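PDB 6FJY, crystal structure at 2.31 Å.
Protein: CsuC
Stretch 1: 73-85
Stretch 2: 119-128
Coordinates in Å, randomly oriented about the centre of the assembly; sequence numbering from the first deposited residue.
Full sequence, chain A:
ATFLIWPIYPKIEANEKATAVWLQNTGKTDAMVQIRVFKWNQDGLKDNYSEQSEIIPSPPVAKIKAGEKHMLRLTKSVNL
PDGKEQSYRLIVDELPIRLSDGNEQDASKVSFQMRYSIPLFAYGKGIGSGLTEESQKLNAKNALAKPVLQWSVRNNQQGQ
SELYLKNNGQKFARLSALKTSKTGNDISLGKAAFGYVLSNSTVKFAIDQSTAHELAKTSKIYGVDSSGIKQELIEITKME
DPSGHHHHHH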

# COMPACT_ATOMS: atom_id res chain seq x y z
N ARG A 73 -2.60 3.90 12.81
CA ARG A 73 -3.61 4.89 12.50
C ARG A 73 -2.92 6.22 12.20
O ARG A 73 -2.10 6.69 13.00
N LEU A 74 -3.22 6.80 11.04
CA LEU A 74 -2.73 8.13 10.67
C LEU A 74 -3.93 9.06 10.62
O LEU A 74 -4.75 8.97 9.70
N THR A 75 -4.03 9.96 11.60
CA THR A 75 -5.21 10.79 11.81
C THR A 75 -4.87 12.26 11.63
O THR A 75 -3.88 12.74 12.19
N LYS A 76 -5.71 12.98 10.88
CA LYS A 76 -5.57 14.42 10.71
C LYS A 76 -6.00 15.14 11.98
O LYS A 76 -7.12 14.93 12.47
N SER A 77 -5.12 15.97 12.53
CA SER A 77 -5.47 16.75 13.71
C SER A 77 -6.32 17.96 13.37
O SER A 77 -7.11 18.42 14.20
N VAL A 78 -6.15 18.50 12.16
CA VAL A 78 -6.86 19.67 11.69
C VAL A 78 -7.22 19.42 10.23
O VAL A 78 -6.72 18.50 9.59
N ASN A 79 -8.12 20.25 9.71
CA ASN A 79 -8.50 20.16 8.31
C ASN A 79 -7.56 20.98 7.43
O ASN A 79 -7.08 22.04 7.83
N LEU A 80 -7.32 20.47 6.24
CA LEU A 80 -6.36 21.02 5.30
C LEU A 80 -7.02 22.07 4.41
O LEU A 80 -8.25 22.07 4.23
N PRO A 81 -6.24 22.98 3.83
CA PRO A 81 -6.81 23.98 2.92
C PRO A 81 -7.49 23.32 1.74
O PRO A 81 -7.09 22.25 1.27
N ASP A 82 -8.56 23.96 1.27
CA ASP A 82 -9.32 23.44 0.15
C ASP A 82 -8.43 23.39 -1.09
O ASP A 82 -7.61 24.28 -1.32
N GLY A 83 -8.59 22.33 -1.88
CA GLY A 83 -7.88 22.17 -3.13
C GLY A 83 -6.39 21.94 -3.04
O GLY A 83 -5.67 22.23 -4.00
N LYS A 84 -5.89 21.41 -1.92
CA LYS A 84 -4.46 21.28 -1.72
C LYS A 84 -4.07 19.84 -1.36
O LYS A 84 -4.74 19.18 -0.55
N GLU A 85 -2.98 19.39 -1.98
CA GLU A 85 -2.36 18.12 -1.67
C GLU A 85 -1.16 18.36 -0.76
O GLU A 85 -0.14 18.90 -1.19
N PRO A 119 5.98 7.50 1.30
CA PRO A 119 5.30 8.75 0.94
C PRO A 119 3.85 8.73 1.39
O PRO A 119 3.13 7.74 1.20
N LEU A 120 3.41 9.84 1.95
CA LEU A 120 2.07 9.98 2.48
C LEU A 120 1.46 11.29 1.99
O LEU A 120 2.11 12.34 2.07
N PHE A 121 0.25 11.22 1.44
CA PHE A 121 -0.42 12.41 0.93
C PHE A 121 -1.81 12.56 1.54
O PHE A 121 -2.58 11.61 1.58
N ALA A 122 -2.12 13.79 1.95
CA ALA A 122 -3.44 14.12 2.47
C ALA A 122 -4.05 15.27 1.67
O ALA A 122 -3.34 16.15 1.17
N TYR A 123 -5.37 15.25 1.55
CA TYR A 123 -6.08 16.09 0.59
C TYR A 123 -7.08 16.98 1.28
O TYR A 123 -7.85 16.53 2.13
N GLY A 124 -7.06 18.26 0.91
CA GLY A 124 -8.11 19.17 1.26
C GLY A 124 -9.31 19.01 0.35
O GLY A 124 -9.33 18.18 -0.56
N LYS A 125 -10.32 19.84 0.60
CA LYS A 125 -11.59 19.69 -0.09
C LYS A 125 -11.44 19.94 -1.58
O LYS A 125 -10.71 20.83 -2.00
N GLY A 126 -12.14 19.14 -2.38
CA GLY A 126 -12.17 19.37 -3.81
C GLY A 126 -11.04 18.77 -4.59
O GLY A 126 -10.87 19.11 -5.77
N ILE A 127 -10.22 17.92 -3.96
CA ILE A 127 -9.08 17.27 -4.62
C ILE A 127 -8.81 15.96 -3.90
O ILE A 127 -9.01 15.84 -2.69
N GLY A 128 -8.37 14.95 -4.67
CA GLY A 128 -8.14 13.62 -4.14
C GLY A 128 -6.92 12.96 -4.75
O GLY A 128 -6.20 13.54 -5.56

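The one hydrogen bond between side chains across the stretches pairs Glu85 with Tyr123, which face each other as an antiparallel, non-hydrogen-bonded bridge (CA-CA 4.8 Å) with both side chains on the same face of the sheet. Glu85 is extended (chi1 178°, chi2 -175°), and Tyr123 is m with chi2 -85°; this combination brings Tyr123 OH to 2.6 Å from Glu85 OE2, a hydrogen bond donated by the tyrosine, with the carboxylate oxygen at the ring edge, near its plane. The same carboxylate lies beside Phe121 (m), where Glu85 CD is 3.9 Å from Phe121 CD1.

Leucines make the apolar side-chain contacts: both such pairs include at least one. Leu80 (m, t) points toward the second strand and sets its CD1 3.5 Å from Ala122 CB, a close apolar contact. Leu74, also m, t, points toward it as well, but its CA lies 9.7 Å from that of Leu120. The gap is closed by side chains: Leu120 leaves its backbone sideways, yet its t, p rotamer carries CD2 to 3.9 Å from Leu74 CD1.

Ile127 (t, t) points toward the Pro81-Lys84 turn, with its CG2 3.5 Å from Lys84 N. Gly124 has no side chain, and the space is needed: its CA approaches Pro81 O to 3.2 Å, and a modelled CB would clash with that oxygen at 1.7 Å.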

# COMPACT_ATOMS: atom_id res chain seq x y z
CB ARG A 73 -4.56 5.04 13.68
CG ARG A 73 -5.96 5.44 13.37
CD ARG A 73 -6.76 5.52 14.65
NE ARG A 73 -7.38 4.25 14.99
CZ ARG A 73 -8.49 3.79 14.43
NH1 ARG A 73 -9.11 4.50 13.49
NH2 ARG A 73 -8.99 2.62 14.81
CB LEU A 74 -2.00 8.11 9.34
CG LEU A 74 -0.88 7.08 9.25
CD1 LEU A 74 -0.27 7.10 7.88
CD2 LEU A 74 0.17 7.40 10.30
CB THR A 75 -5.81 10.55 13.20
OG1 THR A 75 -6.07 9.16 13.37
CG2 THR A 75 -7.11 11.31 13.37
CB LYS A 76 -6.39 14.93 9.53
CG LYS A 76 -6.04 14.32 8.22
CD LYS A 76 -6.77 14.96 7.06
CE LYS A 76 -8.26 14.86 7.16
NZ LYS A 76 -8.83 15.19 5.82
CB SER A 77 -4.20 17.24 14.40
OG SER A 77 -3.59 18.23 13.59
CB VAL A 78 -6.03 20.96 11.83
CG1 VAL A 78 -5.65 21.21 13.30
CG2 VAL A 78 -4.78 20.88 10.98
CB ASN A 79 -9.95 20.59 8.12
CG ASN A 79 -10.92 19.61 8.76
OD1 ASN A 79 -10.86 18.41 8.51
ND2 ASN A 79 -11.79 20.12 9.63
CB LEU A 80 -5.78 19.89 4.45
CG LEU A 80 -5.20 18.80 5.37
CD1 LEU A 80 -4.98 17.50 4.62
CD2 LEU A 80 -3.92 19.29 6.06
CB PRO A 81 -5.60 24.80 2.48
CG PRO A 81 -4.57 24.56 3.53
CD PRO A 81 -4.79 23.18 4.01
CB ASP A 82 -10.55 24.33 -0.11
CG ASP A 82 -11.47 24.45 1.12
OD1 ASP A 82 -11.17 23.87 2.18
OD2 ASP A 82 -12.52 25.13 1.01
CB LYS A 84 -3.95 22.24 -0.63
CG LYS A 84 -3.33 23.53 -1.18
CD LYS A 84 -4.31 24.31 -2.05
CE LYS A 84 -3.64 25.38 -2.90
NZ LYS A 84 -4.62 26.15 -3.76
CB GLU A 85 -1.92 17.42 -2.96
CG GLU A 85 -1.20 16.10 -2.73
CD GLU A 85 -0.69 15.51 -4.00
OE1 GLU A 85 0.29 16.06 -4.56
OE2 GLU A 85 -1.27 14.49 -4.47
CB PRO A 119 5.41 8.78 -0.58
CG PRO A 119 5.37 7.31 -0.96
CD PRO A 119 6.13 6.60 0.14
CB LEU A 120 2.11 9.95 4.00
CG LEU A 120 0.77 10.19 4.67
CD1 LEU A 120 -0.23 9.04 4.38
CD2 LEU A 120 0.99 10.38 6.14
CB PHE A 121 -0.55 12.37 -0.58
CG PHE A 121 0.77 12.33 -1.28
CD1 PHE A 121 1.51 13.48 -1.45
CD2 PHE A 121 1.26 11.13 -1.79
CE1 PHE A 121 2.74 13.45 -2.09
CE2 PHE A 121 2.49 11.10 -2.43
CZ PHE A 121 3.22 12.26 -2.59
CB ALA A 122 -3.36 14.46 3.97
CB TYR A 123 -6.76 15.22 -0.48
CG TYR A 123 -5.74 14.52 -1.33
CD1 TYR A 123 -5.18 15.15 -2.43
CD2 TYR A 123 -5.29 13.24 -1.00
CE1 TYR A 123 -4.21 14.53 -3.19
CE2 TYR A 123 -4.32 12.59 -1.76
CZ TYR A 123 -3.77 13.25 -2.84
OH TYR A 123 -2.81 12.64 -3.61
CB LYS A 125 -12.61 20.67 0.49
CG LYS A 125 -12.88 20.47 1.98
CD LYS A 125 -13.24 19.02 2.29
CE LYS A 125 -14.56 18.61 1.65
NZ LYS A 125 -14.90 17.19 1.95
CB ILE A 127 -7.85 18.20 -4.61
CG1 ILE A 127 -6.71 17.62 -5.44
CG2 ILE A 127 -7.40 18.47 -3.17
CD1 ILE A 127 -5.55 18.60 -5.63